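Local structure of 3-hydroxyacyl-thioester dehydratase Z (2C2I) at residues V113-L118 and V123-S128; M65-L70 and Y89-V94. The protein probably catalyses the reversible hydration of trans-2-enoyl-CoA to (3R)-3-hydroxyacyl-CoA, working as a homodimer of hotdog-fold subunits in fatty acid metabolism. All coordinates share one frame; numbering follows the deposited sequence.

Contact 1. Residues V113-L118 and V123-S128; sequences VGVEDL and VQATVS
Val113 and Gly114 share a single partner, Thr126, in a classic beta bulge. The carbonyl oxygen of Thr126 takes a bond from Val113 N at 2.7 Å and a weak one from Gly114 N, while Thr126 N returns a nearly straight bond (167° at the hydrogen) to Gly114 O. At the bulge the CB of Val113 points toward the other strand: it lies 3.9 Å from Thr126 CG2, and Val113 CG2 reaches on to Ser128 CB.

Past the bulge the antiparallel pairing is regular. Glu116 and Gln124 form a hydrogen-bonded pair, with Glu116 N to Gln124 O and Gln124 N to Glu116 O both at 2.8 Å. Their side chains leave the sheet on the same face, yet OE1 of Glu116 and NE2 of Gln124 stay 4.3 Å apart. One water joins them, donating to Glu116 OE1 and accepting from Gln124 NE2. The glutamate chain is extended, whereas the glutamine bends at chi2, which sets its amide between that water and Arg148; Leu118 CD1 lies 3.6 Å from Gln124 OE1. That oxygen accepts from Arg148 NE, so both ends of the buried amide are engaged and its rotation is probably fixed.

On the other face, Val115 CG1 packs 4.0 Å from Val123 CB, crossing it at a slant, and helix 7-12 covers both valines through Val7, Leu10 and Ala11. Strand 123-128 also bonds through its backbone to strand 141-149, so it lies inside the sheet. The pairing is that of a beta hairpin within the antiparallel sheet of the hotdog fold, and Gln124, by similarity, contacts substrate bound to the dimer partner.

Contact 2. Residues M65-L70 and Y89-V94; sequences MTLALL and YGLNKV
Leu67 meets Leu91 and Val94 with the two methyls of its forked end. CD2 comes tip to tip against CD1 of Leu91 at 3.8 Å, while CD1 rests on CG2 of Val94, also at 3.8 Å, with Val94 CG1 slightly farther off. With CG of Leu67 anti to the backbone nitrogen (chi1 174°), the fork extends from the helix toward the strand. No hydrogen bond crosses between the segments, and all three touching side chains are buried. This is the hotdog arrangement, a helix packed against a curved antiparallel sheet. Here helix 63-68 faces strand 86-95 where that strand turns a corner at Asn92, and the turn lets Leu91 and Val94, three residues apart, both point at the same leucine.

Phe96 adds to the apolar surroundings of Leu67 from its own chain. The second subunit supplies Phe64 against Leu67 and its own Leu67 against Leu91. Strand residues Gly90, Leu91 and Val94 pair antiparallel with a strand of that subunit, carrying the sheet across the interface. At the corner, Asn92 ND2 bonds to Glu144 OE2, and Asn92 OD1 accepts from Arg95 NH2 of the second subunit.

Contact 2 comes first along the chain and closes before contact 1 opens; their centres lie about 15 Å apart. Both reach the same five-stranded antiparallel sheet. Strand 86-95 forms one outer edge within the chain, and strand 141-149 separates it from strand 122-133 of the hairpin. Contact 2 sits near the middle of the subunit, against the dimer interface, whereas the centre of contact 1 is about 16 Å from the centre of the chain and touches no other chain of the assembly. Across strand 141-149, Gln124 NE2 packs 3.4 Å from Tyr89 CD2. By similarity, Gln124, Tyr89 and Arg148 probably line one region that binds substrate in the partner subunit; the Leu67 packing lies apart from them.

Contact 1. Residues V113-L118 and V123-S128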
loop_
_atom_site.group_PDB
_atom_site.type_symbol
_atom_site.label_atom_id
_atom_site.label_comp_id
_atom_site.label_asym_id
_atom_site.label_seq_id
_atom_site.Cartn_x
_atom_site.Cartn_y
_atom_site.Cartn_z
ATOM N N VAL A 113 -13.708 4.456 -12.743
ATOM C CA VAL A 113 -14.838 3.554 -12.525
ATOM C C VAL A 113 -16.100 4.339 -12.167
ATOM O O VAL A 113 -17.185 4.095 -12.731
ATOM C CB VAL A 113 -14.513 2.496 -11.458
ATOM C CG1 VAL A 113 -15.715 1.604 -11.187
ATOM C CG2 VAL A 113 -13.350 1.638 -11.937
ATOM N N GLY A 114 -15.957 5.306 -11.271
ATOM C CA GLY A 114 -17.123 6.029 -10.791
ATOM C C GLY A 114 -16.719 7.185 -9.920
ATOM O O GLY A 114 -15.605 7.217 -9.402
ATOM N N VAL A 115 -17.635 8.138 -9.756
ATOM C CA VAL A 115 -17.371 9.295 -8.940
ATOM C C VAL A 115 -18.586 9.505 -8.078
ATOM O O VAL A 115 -19.696 9.547 -8.596
ATOM C CB VAL A 115 -17.152 10.562 -9.796
ATOM C CG1 VAL A 115 -17.004 11.773 -8.900
ATOM C CG2 VAL A 115 -15.900 10.394 -10.709
ATOM N N GLU A 116 -18.369 9.603 -6.779
ATOM C CA GLU A 116 -19.438 9.832 -5.824
ATOM C C GLU A 116 -19.246 11.203 -5.174
ATOM O O GLU A 116 -18.192 11.491 -4.601
ATOM C CB GLU A 116 -19.432 8.745 -4.760
ATOM C CG GLU A 116 -20.570 8.880 -3.744
ATOM C CD GLU A 116 -20.590 7.754 -2.718
ATOM O OE1 GLU A 116 -19.724 6.837 -2.766
ATOM O OE2 GLU A 116 -21.499 7.781 -1.853
ATOM N N ASP A 117 -20.271 12.046 -5.269
ATOM C CA ASP A 117 -20.241 13.347 -4.627
ATOM C C ASP A 117 -20.587 13.136 -3.152
ATOM O O ASP A 117 -21.596 12.504 -2.815
ATOM C CB ASP A 117 -21.217 14.278 -5.359
ATOM C CG ASP A 117 -21.348 15.657 -4.737
ATOM O OD1 ASP A 117 -20.640 15.992 -3.765
ATOM O OD2 ASP A 117 -22.209 16.418 -5.240
ATOM N N LEU A 118 -19.716 13.629 -2.276
ATOM C CA LEU A 118 -19.874 13.417 -0.839
ATOM C C LEU A 118 -20.465 14.641 -0.160
ATOM O O LEU A 118 -20.843 14.569 1.015
ATOM C CB LEU A 118 -18.537 13.054 -0.183
ATOM C CG LEU A 118 -17.914 11.720 -0.613
ATOM C CD1 LEU A 118 -16.715 11.434 0.277
ATOM C CD2 LEU A 118 -18.912 10.581 -0.538
ATOM N N VAL A 123 -15.401 15.024 -3.560
ATOM C CA VAL A 123 -15.882 13.875 -4.331
ATOM C C VAL A 123 -14.909 12.702 -4.182
ATOM O O VAL A 123 -13.746 12.899 -3.869
ATOM C CB VAL A 123 -16.132 14.205 -5.816
ATOM C CG1 VAL A 123 -17.009 15.469 -5.963
ATOM C CG2 VAL A 123 -14.833 14.357 -6.580
ATOM N N GLN A 124 -15.418 11.495 -4.375
ATOM C CA GLN A 124 -14.627 10.291 -4.220
ATOM C C GLN A 124 -14.623 9.563 -5.547
ATOM O O GLN A 124 -15.684 9.187 -6.029
ATOM C CB GLN A 124 -15.331 9.424 -3.188
ATOM C CG GLN A 124 -14.552 8.294 -2.658
ATOM C CD GLN A 124 -14.913 8.076 -1.204
ATOM O OE1 GLN A 124 -14.382 8.751 -0.311
ATOM N NE2 GLN A 124 -15.828 7.157 -0.957
ATOM N N ALA A 125 -13.436 9.360 -6.106
ATOM C CA ALA A 125 -13.283 8.693 -7.399
ATOM C C ALA A 125 -12.783 7.264 -7.189
ATOM O O ALA A 125 -11.806 7.054 -6.475
ATOM C CB ALA A 125 -12.320 9.449 -8.246
ATOM N N THR A 126 -13.444 6.304 -7.819
ATOM C CA THR A 126 -12.979 4.932 -7.820
ATOM C C THR A 126 -12.251 4.718 -9.151
ATOM O O THR A 126 -12.803 4.973 -10.219
ATOM C CB THR A 126 -14.137 3.971 -7.612
ATOM O OG1 THR A 126 -14.764 4.275 -6.355
ATOM C CG2 THR A 126 -13.678 2.494 -7.624
ATOM N N VAL A 127 -11.010 4.245 -9.062
ATOM C CA VAL A 127 -10.096 4.194 -10.207
ATOM C C VAL A 127 -9.585 2.757 -10.370
ATOM O O VAL A 127 -9.235 2.116 -9.381
ATOM C CB VAL A 127 -8.906 5.159 -10.010
ATOM C CG1 VAL A 127 -7.941 5.085 -11.213
ATOM C CG2 VAL A 127 -9.376 6.637 -9.808
ATOM N N SER A 128 -9.542 2.272 -11.615
ATOM C CA SER A 128 -8.906 0.992 -11.937
ATOM C C SER A 128 -7.536 1.252 -12.540
ATOM O O SER A 128 -7.416 2.091 -13.422
ATOM C CB SER A 128 -9.749 0.222 -12.944
ATOM O OG SER A 128 -9.973 1.009 -14.107
HETATM O O HOH W 1 -17.158 6.207 -3.272
#

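Contact 2. Residues M65-L70 and Y89-V94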
loop_
_atom_site.group_PDB
_atom_site.type_symbol
_atom_site.label_atom_id
_atom_site.label_comp_id
_atom_site.label_asym_id
_atom_site.label_seq_id
_atom_site.Cartn_x
_atom_site.Cartn_y
_atom_site.Cartn_z
HETATM N N MSE A 65 5.092 -1.195 -2.193
HETATM C CA MSE A 65 5.679 -0.024 -2.821
HETATM C C MSE A 65 5.102 0.182 -4.214
HETATM O O MSE A 65 4.713 1.284 -4.542
HETATM C CB MSE A 65 7.196 -0.103 -2.924
HETATM C CG MSE A 65 7.747 1.167 -3.592
HETATM SE SE MSE A 65 9.678 1.277 -3.521
HETATM C CE MSE A 65 9.921 -0.058 -3.921
ATOM N N THR A 66 5.065 -0.873 -5.023
ATOM C CA THR A 66 4.505 -0.765 -6.387
ATOM C C THR A 66 3.067 -0.201 -6.319
ATOM O O THR A 66 2.688 0.709 -7.065
ATOM C CB THR A 66 4.549 -2.133 -7.102
ATOM O OG1 THR A 66 5.922 -2.572 -7.180
ATOM C CG2 THR A 66 4.014 -2.032 -8.525
ATOM N N LEU A 67 2.289 -0.730 -5.387
ATOM C CA LEU A 67 0.920 -0.229 -5.163
ATOM C C LEU A 67 0.958 1.265 -4.843
ATOM O O LEU A 67 0.164 2.024 -5.374
ATOM C CB LEU A 67 0.231 -1.004 -4.021
ATOM C CG LEU A 67 -1.157 -0.474 -3.606
ATOM C CD1 LEU A 67 -2.155 -0.598 -4.753
ATOM C CD2 LEU A 67 -1.656 -1.228 -2.371
ATOM N N ALA A 68 1.888 1.667 -3.973
ATOM C CA ALA A 68 2.055 3.062 -3.538
ATOM C C ALA A 68 2.621 3.996 -4.614
ATOM O O ALA A 68 2.681 5.215 -4.409
ATOM C CB ALA A 68 2.918 3.119 -2.257
ATOM N N LEU A 69 3.044 3.435 -5.752
ATOM C CA LEU A 69 3.362 4.277 -6.905
ATOM C C LEU A 69 2.115 4.867 -7.609
ATOM O O LEU A 69 2.250 5.729 -8.472
ATOM C CB LEU A 69 4.239 3.534 -7.925
ATOM C CG LEU A 69 5.585 2.961 -7.479
ATOM C CD1 LEU A 69 6.214 2.144 -8.621
ATOM C CD2 LEU A 69 6.529 4.082 -7.023
ATOM N N LEU A 70 0.916 4.434 -7.226
ATOM C CA LEU A 70 -0.299 4.895 -7.916
ATOM C C LEU A 70 -0.461 6.421 -7.961
ATOM O O LEU A 70 -0.747 6.983 -9.027
ATOM C CB LEU A 70 -1.568 4.197 -7.375
ATOM C CG LEU A 70 -2.119 3.050 -8.217
ATOM C CD1 LEU A 70 -1.008 2.011 -8.532
ATOM C CD2 LEU A 70 -3.336 2.439 -7.491
ATOM N N TYR A 89 -8.642 6.942 0.326
ATOM C CA TYR A 89 -9.746 6.454 1.157
ATOM C C TYR A 89 -9.721 4.918 1.247
ATOM O O TYR A 89 -10.173 4.325 2.229
ATOM C CB TYR A 89 -11.105 6.948 0.643
ATOM C CG TYR A 89 -12.248 6.398 1.462
ATOM C CD1 TYR A 89 -12.268 6.564 2.845
ATOM C CD2 TYR A 89 -13.297 5.684 0.861
ATOM C CE1 TYR A 89 -13.312 6.046 3.623
ATOM C CE2 TYR A 89 -14.362 5.162 1.635
ATOM C CZ TYR A 89 -14.354 5.358 2.998
ATOM O OH TYR A 89 -15.363 4.865 3.783
ATOM N N GLY A 90 -9.147 4.266 0.246
ATOM C CA GLY A 90 -8.992 2.823 0.374
ATOM C C GLY A 90 -8.846 2.118 -0.956
ATOM O O GLY A 90 -8.528 2.738 -1.951
ATOM N N LEU A 91 -9.042 0.800 -0.932
ATOM C CA LEU A 91 -8.847 -0.069 -2.103
ATOM C C LEU A 91 -9.962 -1.100 -2.059
ATOM O O LEU A 91 -10.366 -1.517 -0.981
ATOM C CB LEU A 91 -7.507 -0.810 -1.990
ATOM C CG LEU A 91 -6.299 0.131 -1.819
ATOM C CD1 LEU A 91 -5.194 -0.563 -1.103
ATOM C CD2 LEU A 91 -5.881 0.663 -3.194
ATOM N N ASN A 92 -10.445 -1.522 -3.220
ATOM C CA ASN A 92 -11.420 -2.601 -3.265
ATOM C C ASN A 92 -10.786 -3.953 -3.569
ATOM O O ASN A 92 -11.277 -4.985 -3.115
ATOM C CB ASN A 92 -12.507 -2.271 -4.275
ATOM C CG ASN A 92 -13.367 -1.089 -3.818
ATOM O OD1 ASN A 92 -13.526 -0.866 -2.607
ATOM N ND2 ASN A 92 -13.886 -0.321 -4.769
ATOM N N LYS A 93 -9.696 -3.940 -4.326
ATOM C CA LYS A 93 -8.961 -5.193 -4.641
ATOM C C LYS A 93 -7.607 -4.830 -5.203
ATOM O O LYS A 93 -7.477 -3.836 -5.928
ATOM C CB LYS A 93 -9.704 -6.024 -5.681
ATOM C CG LYS A 93 -9.201 -7.467 -5.791
ATOM C CD LYS A 93 -10.017 -8.245 -6.811
ATOM C CE LYS A 93 -9.360 -9.599 -7.070
ATOM N NZ LYS A 93 -10.201 -10.459 -7.949
ATOM N N VAL A 94 -6.596 -5.629 -4.866
ATOM C CA VAL A 94 -5.251 -5.424 -5.425
ATOM C C VAL A 94 -4.639 -6.811 -5.609
ATOM O O VAL A 94 -4.739 -7.650 -4.711
ATOM C CB VAL A 94 -4.298 -4.620 -4.462
ATOM C CG1 VAL A 94 -2.913 -4.548 -5.073
ATOM C CG2 VAL A 94 -4.866 -3.163 -4.117
#